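Long-range contacts in flagella basal body P-ring formation protein FlgA (Salmonella typhimurium, PDB 3TEE), which takes part in assembling the flagellar P-ring in the periplasm, probably as a chaperone for the ring protein FlgI: residues A[26-31]-A[64-69]; A[71-76]-A[96-101]; A[119-124]-A[134-139]. One frame throughout, in Å; residues are numbered along the deposited sequence.

Contact 1 (A[26-31]-A[64-69]); sequences LRSSPN and RYLQVN
Ser28 and Gln67 meet through the serine hydroxyl: Gln67 N points almost straight at Ser28 OG, 2.9 Å away with 176° at the hydrogen. The hydroxyl sits between its own backbone N and carbonyl carbon (chi1 49°), which turns it down onto the strand, where it stands in for a backbone carbonyl; serine suits the place because its acceptor lies so close to the chain. Gln67 O receives two donors from the same face of its plane, Arg27 N at 2.7 Å and the longer Ser28 N at 3.2 Å.

The aliphatic stem of Arg27 lies on Asn69, Arg27 CD 3.9 Å from Asn69 CB. A bend at chi3 brings the guanidinium back past the Gln67 amide, the two planes 45° apart. Water 1, at the edge of the guanidinium and in its plane, accepts from Arg27 NH2 at 2.7 Å and donates to Val68 O at 3.1 Å. The long arginine thus spends its charge at the solvent side and its methylenes on the strand.

On the other face Leu26 crosses Val68 obliquely, Leu26 CD1 4.0 Å from Val68 CG1; Leu7 and Phe11 of helix 2-14 also pack on Val68. Two successive N-H groups sharing one opposite carbonyl resembles a classic beta bulge, with Ser28 OG in place of the backbone acceptor, where strand 21-26 leaves its antiparallel partner.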
loop_
_atom_site.group_PDB
_atom_site.type_symbol
_atom_site.label_atom_id
_atom_site.label_comp_id
_atom_site.label_asym_id
_atom_site.label_seq_id
_atom_site.Cartn_x
_atom_site.Cartn_y
_atom_site.Cartn_z
ATOM N N LEU A 26 -3.011 -26.840 15.030
ATOM C CA LEU A 26 -3.613 -27.647 13.953
ATOM C C LEU A 26 -5.151 -27.723 14.116
ATOM O O LEU A 26 -5.620 -28.041 15.201
ATOM C CB LEU A 26 -2.996 -29.049 13.941
ATOM C CG LEU A 26 -3.439 -29.942 12.787
ATOM C CD1 LEU A 26 -2.637 -29.639 11.504
ATOM C CD2 LEU A 26 -3.330 -31.405 13.178
ATOM N N ARG A 27 -5.919 -27.384 13.074
ATOM C CA ARG A 27 -7.395 -27.405 13.100
ATOM C C ARG A 27 -7.957 -28.631 12.367
ATOM O O ARG A 27 -9.120 -28.995 12.581
ATOM C CB ARG A 27 -7.996 -26.130 12.480
ATOM C CG ARG A 27 -7.514 -24.825 13.110
ATOM C CD ARG A 27 -8.428 -23.650 12.808
ATOM N NE ARG A 27 -8.700 -23.456 11.380
ATOM C CZ ARG A 27 -9.920 -23.425 10.847
ATOM N NH1 ARG A 27 -10.993 -23.586 11.612
ATOM N NH2 ARG A 27 -10.075 -23.239 9.545
ATOM N N SER A 28 -7.164 -29.235 11.468
ATOM C CA SER A 28 -7.629 -30.420 10.735
ATOM C C SER A 28 -7.311 -31.709 11.517
ATOM O O SER A 28 -6.537 -31.682 12.482
ATOM C CB SER A 28 -7.066 -30.450 9.313
ATOM O OG SER A 28 -5.671 -30.217 9.307
ATOM N N SER A 29 -7.963 -32.814 11.142
ATOM C CA SER A 29 -7.811 -34.117 11.781
ATOM C C SER A 29 -6.349 -34.606 11.779
ATOM O O SER A 29 -5.705 -34.551 10.734
ATOM C CB SER A 29 -8.727 -35.141 11.111
ATOM O OG SER A 29 -8.356 -36.477 11.413
ATOM N N PRO A 30 -5.816 -35.104 12.923
ATOM C CA PRO A 30 -4.425 -35.603 12.934
ATOM C C PRO A 30 -4.188 -36.848 12.063
ATOM O O PRO A 30 -3.035 -37.206 11.826
ATOM C CB PRO A 30 -4.147 -35.877 14.422
ATOM C CG PRO A 30 -5.251 -35.166 15.176
ATOM C CD PRO A 30 -6.433 -35.227 14.260
ATOM N N ASN A 31 -5.256 -37.487 11.561
ATOM C CA ASN A 31 -5.138 -38.667 10.700
ATOM C C ASN A 31 -4.674 -38.268 9.294
ATOM O O ASN A 31 -4.080 -39.087 8.587
ATOM C CB ASN A 31 -6.458 -39.452 10.642
ATOM C CG ASN A 31 -6.982 -39.891 11.995
ATOM O OD1 ASN A 31 -8.061 -39.473 12.430
ATOM N ND2 ASN A 31 -6.231 -40.736 12.695
ATOM N N ARG A 64 -0.872 -33.534 1.615
ATOM C CA ARG A 64 -1.867 -33.255 2.658
ATOM C C ARG A 64 -2.283 -31.816 2.627
ATOM O O ARG A 64 -1.430 -30.950 2.395
ATOM C CB ARG A 64 -1.305 -33.554 4.066
ATOM C CG ARG A 64 -0.693 -34.964 4.229
ATOM C CD ARG A 64 -1.689 -36.088 3.996
ATOM N NE ARG A 64 -1.128 -37.368 4.425
ATOM C CZ ARG A 64 -1.848 -38.426 4.768
ATOM N NH1 ARG A 64 -3.174 -38.383 4.711
ATOM N NH2 ARG A 64 -1.251 -39.534 5.183
ATOM N N TYR A 65 -3.578 -31.550 2.903
ATOM C CA TYR A 65 -4.106 -30.191 3.017
ATOM C C TYR A 65 -4.374 -29.989 4.498
ATOM O O TYR A 65 -5.336 -30.551 5.036
ATOM C CB TYR A 65 -5.415 -29.990 2.223
ATOM C CG TYR A 65 -5.345 -30.128 0.718
ATOM C CD1 TYR A 65 -4.197 -29.765 0.015
ATOM C CD2 TYR A 65 -6.461 -30.516 -0.017
ATOM C CE1 TYR A 65 -4.145 -29.850 -1.381
ATOM C CE2 TYR A 65 -6.431 -30.573 -1.410
ATOM C CZ TYR A 65 -5.265 -30.250 -2.088
ATOM O OH TYR A 65 -5.227 -30.337 -3.460
ATOM N N LEU A 66 -3.496 -29.258 5.175
ATOM C CA LEU A 66 -3.650 -29.034 6.603
ATOM C C LEU A 66 -4.355 -27.721 6.871
ATOM O O LEU A 66 -4.152 -26.747 6.145
ATOM C CB LEU A 66 -2.289 -29.071 7.343
ATOM C CG LEU A 66 -1.341 -30.252 7.048
ATOM C CD1 LEU A 66 -0.057 -30.094 7.825
ATOM C CD2 LEU A 66 -1.996 -31.630 7.373
ATOM N N GLN A 67 -5.198 -27.695 7.899
ATOM C CA GLN A 67 -5.853 -26.455 8.296
ATOM C C GLN A 67 -5.216 -26.081 9.610
ATOM O O GLN A 67 -5.154 -26.901 10.528
ATOM C CB GLN A 67 -7.370 -26.617 8.462
ATOM C CG GLN A 67 -8.121 -26.940 7.163
ATOM C CD GLN A 67 -9.595 -27.071 7.451
ATOM O OE1 GLN A 67 -10.035 -27.939 8.221
ATOM N NE2 GLN A 67 -10.375 -26.153 6.908
ATOM N N VAL A 68 -4.647 -24.878 9.671
ATOM C CA VAL A 68 -3.971 -24.436 10.890
ATOM C C VAL A 68 -4.476 -23.043 11.267
ATOM O O VAL A 68 -4.918 -22.284 10.414
ATOM C CB VAL A 68 -2.405 -24.442 10.810
ATOM C CG1 VAL A 68 -1.839 -25.825 10.470
ATOM C CG2 VAL A 68 -1.889 -23.390 9.832
ATOM N N ASN A 69 -4.359 -22.716 12.526
ATOM C CA ASN A 69 -4.616 -21.373 13.012
ATOM C C ASN A 69 -3.237 -20.819 13.430
ATOM O O ASN A 69 -2.502 -21.462 14.177
ATOM C CB ASN A 69 -5.592 -21.355 14.190
ATOM C CG ASN A 69 -5.758 -19.939 14.725
ATOM O OD1 ASN A 69 -5.122 -19.550 15.695
ATOM N ND2 ASN A 69 -6.473 -19.099 14.003
HETATM O O HOH W 1 -7.447 -23.207 8.865
#

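Contact 2 (A[71-76]-A[96-101]); sequences QATGNY and LKRGRL
Gly74 and Gly99 face each other as a hydrogen-bonded antiparallel pair, with Gly74 N to Gly99 O at 3.0 Å and Gly99 N to Gly74 O at 2.9 Å. Tyr76 and Lys97 repeat this double link, and Leu101 N closes the register on Ala72 O at 2.8 Å, the most bent of the five bonds at 136°.

Aromatic and aliphatic packing gathers on the face of Tyr76 and Lys97. With CG placed between the backbone N and the carbonyl carbon (chi1 65°), the tyrosine ring leans across the neighbouring strand and sets its edge against Gly99 N, an approach that a residue without a side chain permits. Lys97 runs alongside in the same direction and makes a CH-pi contact, CB lying 4.2 Å from the Tyr76 ring centroid. The phenol OH is bridged to Arg98 O by water 4.

Two arginines serve as flat lids on the opposite face. Thr73 CG2 lies under the Arg98 guanidinium, 3.5 Å from CZ, while the charge is taken by Asp20 and Glu21. Doubly bent, Arg100 folds its guanidinium over the Gln71 amide, the planes stacked 25° apart with Gln71 CG 3.4 Å from Arg100 NH2; Asp102 forms its salt bridge. Arginine suits both sites, offering a broad face to neutral groups and N-H edges to acids.

Strand 62-79 also bonds through its backbone to Asp20, Glu21 and Val23 along this part of its length, so the arrangement is that of a central strand in an antiparallel sheet.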
loop_
_atom_site.group_PDB
_atom_site.type_symbol
_atom_site.label_atom_id
_atom_site.label_comp_id
_atom_site.label_asym_id
_atom_site.label_seq_id
_atom_site.Cartn_x
_atom_site.Cartn_y
_atom_site.Cartn_z
ATOM N N GLN A 71 -1.475 -17.693 15.242
ATOM C CA GLN A 71 -1.554 -16.461 16.044
ATOM C C GLN A 71 -0.225 -15.741 15.853
ATOM O O GLN A 71 0.827 -16.334 16.100
ATOM C CB GLN A 71 -1.763 -16.790 17.528
ATOM C CG GLN A 71 -3.048 -17.557 17.828
ATOM C CD GLN A 71 -3.276 -17.770 19.308
ATOM O OE1 GLN A 71 -2.375 -17.633 20.143
ATOM N NE2 GLN A 71 -4.513 -18.057 19.677
ATOM N N ALA A 72 -0.252 -14.497 15.351
ATOM C CA ALA A 72 0.993 -13.751 15.135
ATOM C C ALA A 72 0.869 -12.413 15.822
ATOM O O ALA A 72 -0.110 -11.700 15.585
ATOM C CB ALA A 72 1.276 -13.573 13.640
ATOM N N THR A 73 1.788 -12.123 16.761
ATOM C CA THR A 73 1.799 -10.851 17.513
ATOM C C THR A 73 2.966 -10.015 16.990
ATOM O O THR A 73 4.055 -10.540 16.771
ATOM C CB THR A 73 1.842 -11.075 19.048
ATOM O OG1 THR A 73 0.719 -11.858 19.433
ATOM C CG2 THR A 73 1.784 -9.763 19.852
ATOM N N GLY A 74 2.694 -8.737 16.741
ATOM C CA GLY A 74 3.684 -7.815 16.218
ATOM C C GLY A 74 3.123 -6.411 16.137
ATOM O O GLY A 74 2.017 -6.133 16.621
ATOM N N ASN A 75 3.908 -5.512 15.524
ATOM C CA ASN A 75 3.547 -4.111 15.420
ATOM C C ASN A 75 2.646 -3.801 14.221
ATOM O O ASN A 75 2.695 -4.451 13.168
ATOM C CB ASN A 75 4.815 -3.213 15.443
ATOM C CG ASN A 75 5.487 -3.118 16.809
ATOM O OD1 ASN A 75 4.854 -3.216 17.860
ATOM N ND2 ASN A 75 6.784 -2.873 16.834
ATOM N N TYR A 76 1.765 -2.832 14.426
ATOM C CA TYR A 76 0.878 -2.335 13.381
ATOM C C TYR A 76 0.675 -0.845 13.671
ATOM O O TYR A 76 0.962 -0.383 14.777
ATOM C CB TYR A 76 -0.455 -3.107 13.346
ATOM C CG TYR A 76 -1.315 -2.939 14.575
ATOM C CD1 TYR A 76 -2.293 -1.947 14.635
ATOM C CD2 TYR A 76 -1.160 -3.778 15.678
ATOM C CE1 TYR A 76 -3.112 -1.810 15.750
ATOM C CE2 TYR A 76 -1.940 -3.619 16.815
ATOM C CZ TYR A 76 -2.915 -2.632 16.845
ATOM O OH TYR A 76 -3.708 -2.489 17.937
ATOM N N LEU A 96 3.024 3.021 16.362
ATOM C CA LEU A 96 3.109 1.566 16.322
ATOM C C LEU A 96 2.613 1.037 17.638
ATOM O O LEU A 96 3.033 1.498 18.696
ATOM C CB LEU A 96 4.562 1.123 16.093
ATOM C CG LEU A 96 5.163 1.281 14.707
ATOM C CD1 LEU A 96 6.574 0.748 14.723
ATOM C CD2 LEU A 96 4.392 0.467 13.632
ATOM N N LYS A 97 1.692 0.078 17.567
ATOM C CA LYS A 97 1.087 -0.602 18.676
ATOM C C LYS A 97 1.387 -2.096 18.491
ATOM O O LYS A 97 1.475 -2.576 17.351
ATOM C CB LYS A 97 -0.423 -0.347 18.603
ATOM C CG LYS A 97 -1.148 -0.556 19.900
ATOM C CD LYS A 97 -2.471 0.194 19.903
ATOM C CE LYS A 97 -3.223 -0.056 21.188
ATOM N NZ LYS A 97 -4.523 0.663 21.215
ATOM N N ARG A 98 1.532 -2.827 19.596
ATOM C CA ARG A 98 1.785 -4.270 19.569
ATOM C C ARG A 98 0.451 -4.986 19.744
ATOM O O ARG A 98 -0.319 -4.653 20.646
ATOM C CB ARG A 98 2.754 -4.679 20.706
ATOM C CG ARG A 98 3.044 -6.208 20.757
ATOM C CD ARG A 98 3.742 -6.691 22.059
ATOM N NE ARG A 98 3.975 -8.158 22.093
ATOM C CZ ARG A 98 4.783 -8.779 21.245
ATOM N NH1 ARG A 98 4.925 -10.098 21.297
ATOM N NH2 ARG A 98 5.417 -8.095 20.303
ATOM N N GLY A 99 0.166 -5.951 18.873
ATOM C CA GLY A 99 -1.088 -6.678 19.000
ATOM C C GLY A 99 -1.128 -7.914 18.129
ATOM O O GLY A 99 -0.193 -8.182 17.361
ATOM N N ARG A 100 -2.245 -8.630 18.215
ATOM C CA ARG A 100 -2.511 -9.826 17.432
ATOM C C ARG A 100 -2.852 -9.441 15.974
ATOM O O ARG A 100 -3.967 -8.967 15.665
ATOM C CB ARG A 100 -3.618 -10.644 18.118
ATOM C CG ARG A 100 -3.121 -11.463 19.324
ATOM C CD ARG A 100 -2.471 -12.803 18.908
ATOM N NE ARG A 100 -3.448 -13.637 18.204
ATOM C CZ ARG A 100 -4.394 -14.354 18.805
ATOM N NH1 ARG A 100 -4.448 -14.416 20.131
ATOM N NH2 ARG A 100 -5.274 -15.030 18.088
ATOM N N LEU A 101 -1.856 -9.592 15.080
ATOM C CA LEU A 101 -2.001 -9.275 13.643
ATOM C C LEU A 101 -3.151 -10.027 13.005
ATOM O O LEU A 101 -3.839 -9.480 12.154
ATOM C CB LEU A 101 -0.692 -9.573 12.871
ATOM C CG LEU A 101 0.584 -8.947 13.446
ATOM C CD1 LEU A 101 1.804 -9.390 12.628
ATOM C CD2 LEU A 101 0.495 -7.415 13.507
HETATM O O HOH W 2 5.722 -5.641 18.855
HETATM O O HOH W 3 -5.730 -0.826 18.329
HETATM O O HOH W 4 -3.350 -3.708 20.383
#

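Contact 3 (A[119-124]-A[134-139]); sequences VSLRDL and MIRQAW
Leu121 N donates to Met134 O at 2.7 Å, a bond of 167° at the hydrogen that continues the pairing just beyond the end of strand 118-120. Within the strands Val119 and Arg136 form a hydrogen-bonded antiparallel pair, N to O 2.8 Å from Val119 to Arg136 and 2.9 Å in return. Where the chain then turns, Ser120 OG donates a hydrogen bond to Arg122 O, 2.6 Å away, in the carbonyl plane and on a lone pair; a short hydroxyl side chain is well suited to brace a turn so near itself.

The Arg136 side chain is the link from polar to apolar. With CG between the backbone N and the carbonyl carbon (chi1 63°) and the chain extended beyond it, Arg136 lies beside Val119 and points the same way. Its guanidinium is sandwiched: Val119 CG1 rests on one face, 3.4 Å from NH2, and the Trp139 indole covers the opposite face with NE1 toward its rim. In the plane of the group, NH1 donates to Gln137 O at 3.2 Å, and NE bonds a glycerol, probably from the crystallisation liquor.

Outward from this, Leu121 lays CD2 on the arginine methylenes, and Val119 CG2 packs on Ala138 CB, 3.8 Å apart. At the other end Met134, long and flexible, serves two neighbours. Arg122 crosses it at about a right angle with its guanidinium centred over CG, while Leu124 CD2 approaches SD to 3.7 Å.

Backbone bonds therefore set the register of this two-stranded sheet, whereas on its partly exposed flanks the guanidinium of Arg136 packs by its faces while NH1 keeps a polar partner in its plane, and Arg122 lays a face on Met134 CG.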
loop_
_atom_site.group_PDB
_atom_site.type_symbol
_atom_site.label_atom_id
_atom_site.label_comp_id
_atom_site.label_asym_id
_atom_site.label_seq_id
_atom_site.Cartn_x
_atom_site.Cartn_y
_atom_site.Cartn_z
ATOM N N VAL A 119 -2.948 10.930 4.083
ATOM C CA VAL A 119 -3.971 11.850 4.552
ATOM C C VAL A 119 -5.211 11.013 4.863
ATOM O O VAL A 119 -5.510 10.062 4.134
ATOM C CB VAL A 119 -4.230 12.955 3.478
ATOM C CG1 VAL A 119 -5.482 13.755 3.784
ATOM C CG2 VAL A 119 -3.024 13.898 3.346
ATOM N N SER A 120 -5.925 11.353 5.948
ATOM C CA SER A 120 -7.100 10.587 6.336
ATOM C C SER A 120 -8.314 10.898 5.472
ATOM O O SER A 120 -8.594 12.060 5.179
ATOM C CB SER A 120 -7.445 10.844 7.801
ATOM O OG SER A 120 -8.420 9.903 8.205
ATOM N N LEU A 121 -9.041 9.853 5.091
ATOM C CA LEU A 121 -10.311 9.980 4.369
ATOM C C LEU A 121 -11.461 10.074 5.381
ATOM O O LEU A 121 -12.588 10.370 4.996
ATOM C CB LEU A 121 -10.544 8.774 3.437
ATOM C CG LEU A 121 -9.593 8.647 2.233
ATOM C CD1 LEU A 121 -9.782 7.314 1.549
ATOM C CD2 LEU A 121 -9.807 9.791 1.226
ATOM N N ARG A 122 -11.184 9.807 6.670
ATOM C CA ARG A 122 -12.229 9.782 7.708
ATOM C C ARG A 122 -11.830 10.477 8.988
ATOM O O ARG A 122 -10.645 10.687 9.232
ATOM C CB ARG A 122 -12.556 8.317 8.098
ATOM C CG ARG A 122 -12.786 7.340 6.955
ATOM C CD ARG A 122 -13.423 6.077 7.466
ATOM N NE ARG A 122 -13.380 5.018 6.463
ATOM C CZ ARG A 122 -13.559 3.730 6.732
ATOM N NH1 ARG A 122 -13.782 3.329 7.980
ATOM N NH2 ARG A 122 -13.507 2.830 5.759
ATOM N N ASP A 123 -12.826 10.729 9.870
ATOM C CA ASP A 123 -12.566 11.203 11.225
ATOM C C ASP A 123 -12.115 9.955 11.983
ATOM O O ASP A 123 -12.887 9.003 12.123
ATOM C CB ASP A 123 -13.824 11.795 11.882
ATOM C CG ASP A 123 -14.360 13.022 11.182
ATOM O OD1 ASP A 123 -13.539 13.847 10.704
ATOM O OD2 ASP A 123 -15.598 13.153 11.093
ATOM N N LEU A 124 -10.846 9.928 12.409
ATOM C CA LEU A 124 -10.300 8.774 13.107
ATOM C C LEU A 124 -10.156 9.018 14.599
ATOM O O LEU A 124 -9.877 10.145 15.039
ATOM C CB LEU A 124 -8.958 8.321 12.467
ATOM C CG LEU A 124 -9.000 7.935 10.955
ATOM C CD1 LEU A 124 -7.598 7.584 10.444
ATOM C CD2 LEU A 124 -9.925 6.742 10.712
ATOM N N MET A 134 -8.804 3.764 4.755
ATOM C CA MET A 134 -9.110 4.988 5.519
ATOM C C MET A 134 -8.275 6.158 5.052
ATOM O O MET A 134 -8.480 7.276 5.524
ATOM C CB MET A 134 -8.775 4.812 7.019
ATOM C CG MET A 134 -9.659 3.892 7.794
ATOM S SD MET A 134 -8.819 3.432 9.371
ATOM C CE MET A 134 -10.221 2.758 10.179
ATOM N N ILE A 135 -7.257 5.892 4.233
ATOM C CA ILE A 135 -6.272 6.896 3.854
ATOM C C ILE A 135 -6.029 7.005 2.340
ATOM O O ILE A 135 -6.327 6.081 1.584
ATOM C CB ILE A 135 -4.915 6.630 4.620
ATOM C CG1 ILE A 135 -4.197 5.369 4.088
ATOM C CG2 ILE A 135 -5.112 6.581 6.173
ATOM C CD1 ILE A 135 -2.705 5.197 4.512
ATOM N N ARG A 136 -5.376 8.100 1.950
ATOM C CA ARG A 136 -4.972 8.407 0.572
ATOM C C ARG A 136 -3.628 9.118 0.623
ATOM O O ARG A 136 -3.240 9.597 1.693
ATOM C CB ARG A 136 -6.032 9.313 -0.113
ATOM C CG ARG A 136 -6.220 10.704 0.522
ATOM C CD ARG A 136 -6.845 11.708 -0.454
ATOM N NE ARG A 136 -7.302 12.942 0.203
ATOM C CZ ARG A 136 -6.538 14.005 0.430
ATOM N NH1 ARG A 136 -5.259 14.003 0.068
ATOM N NH2 ARG A 136 -7.042 15.075 1.021
ATOM N N GLN A 137 -2.939 9.256 -0.542
ATOM C CA GLN A 137 -1.700 10.029 -0.587
ATOM C C GLN A 137 -2.067 11.494 -0.563
ATOM O O GLN A 137 -3.171 11.850 -0.984
ATOM C CB GLN A 137 -0.846 9.683 -1.829
ATOM C CG GLN A 137 0.149 8.545 -1.575
ATOM C CD GLN A 137 1.098 8.817 -0.426
ATOM O OE1 GLN A 137 1.987 9.674 -0.500
ATOM N NE2 GLN A 137 0.919 8.096 0.672
ATOM N N ALA A 138 -1.173 12.345 -0.039
ATOM C CA ALA A 138 -1.406 13.784 0.022
ATOM C C ALA A 138 -1.506 14.375 -1.396
ATOM O O ALA A 138 -0.999 13.779 -2.353
ATOM C CB ALA A 138 -0.273 14.463 0.777
ATOM N N TRP A 139 -2.165 15.527 -1.532
ATOM C CA TRP A 139 -2.256 16.174 -2.840
ATOM C C TRP A 139 -0.995 16.997 -3.065
ATOM O O TRP A 139 -0.739 17.936 -2.308
ATOM C CB TRP A 139 -3.490 17.078 -2.939
ATOM C CG TRP A 139 -4.825 16.425 -2.698
ATOM C CD1 TRP A 139 -5.865 16.954 -1.993
ATOM C CD2 TRP A 139 -5.303 15.189 -3.256
ATOM N NE1 TRP A 139 -6.962 16.129 -2.079
ATOM C CE2 TRP A 139 -6.640 15.032 -2.836
ATOM C CE3 TRP A 139 -4.741 14.215 -4.100
ATOM C CZ2 TRP A 139 -7.425 13.940 -3.227
ATOM C CZ3 TRP A 139 -5.509 13.115 -4.465
ATOM C CH2 TRP A 139 -6.828 12.973 -4.009
#

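Overall arrangement
Contacts 1 and 2 follow one another along strand 62-79, their centres about 25 Å apart, and belong to the same antiparallel sheet. Contact 1 is a surface contact, where a loop leaving strand 21-26 adds a serine hydroxyl and a bridging water to its backbone bonds. Contact 2 is partly buried and regular, with backbone bonds throughout and its arginines answered by nearby acids. Contact 3, also partly buried, lies in a separate two-stranded sheet with its centre about 22 Å from that of contact 2; its arginines rest on valine, tryptophan and methionine. Contacts 1 and 3 do not touch, their nearest atoms being about 23 Å apart, as befits an elongated chain.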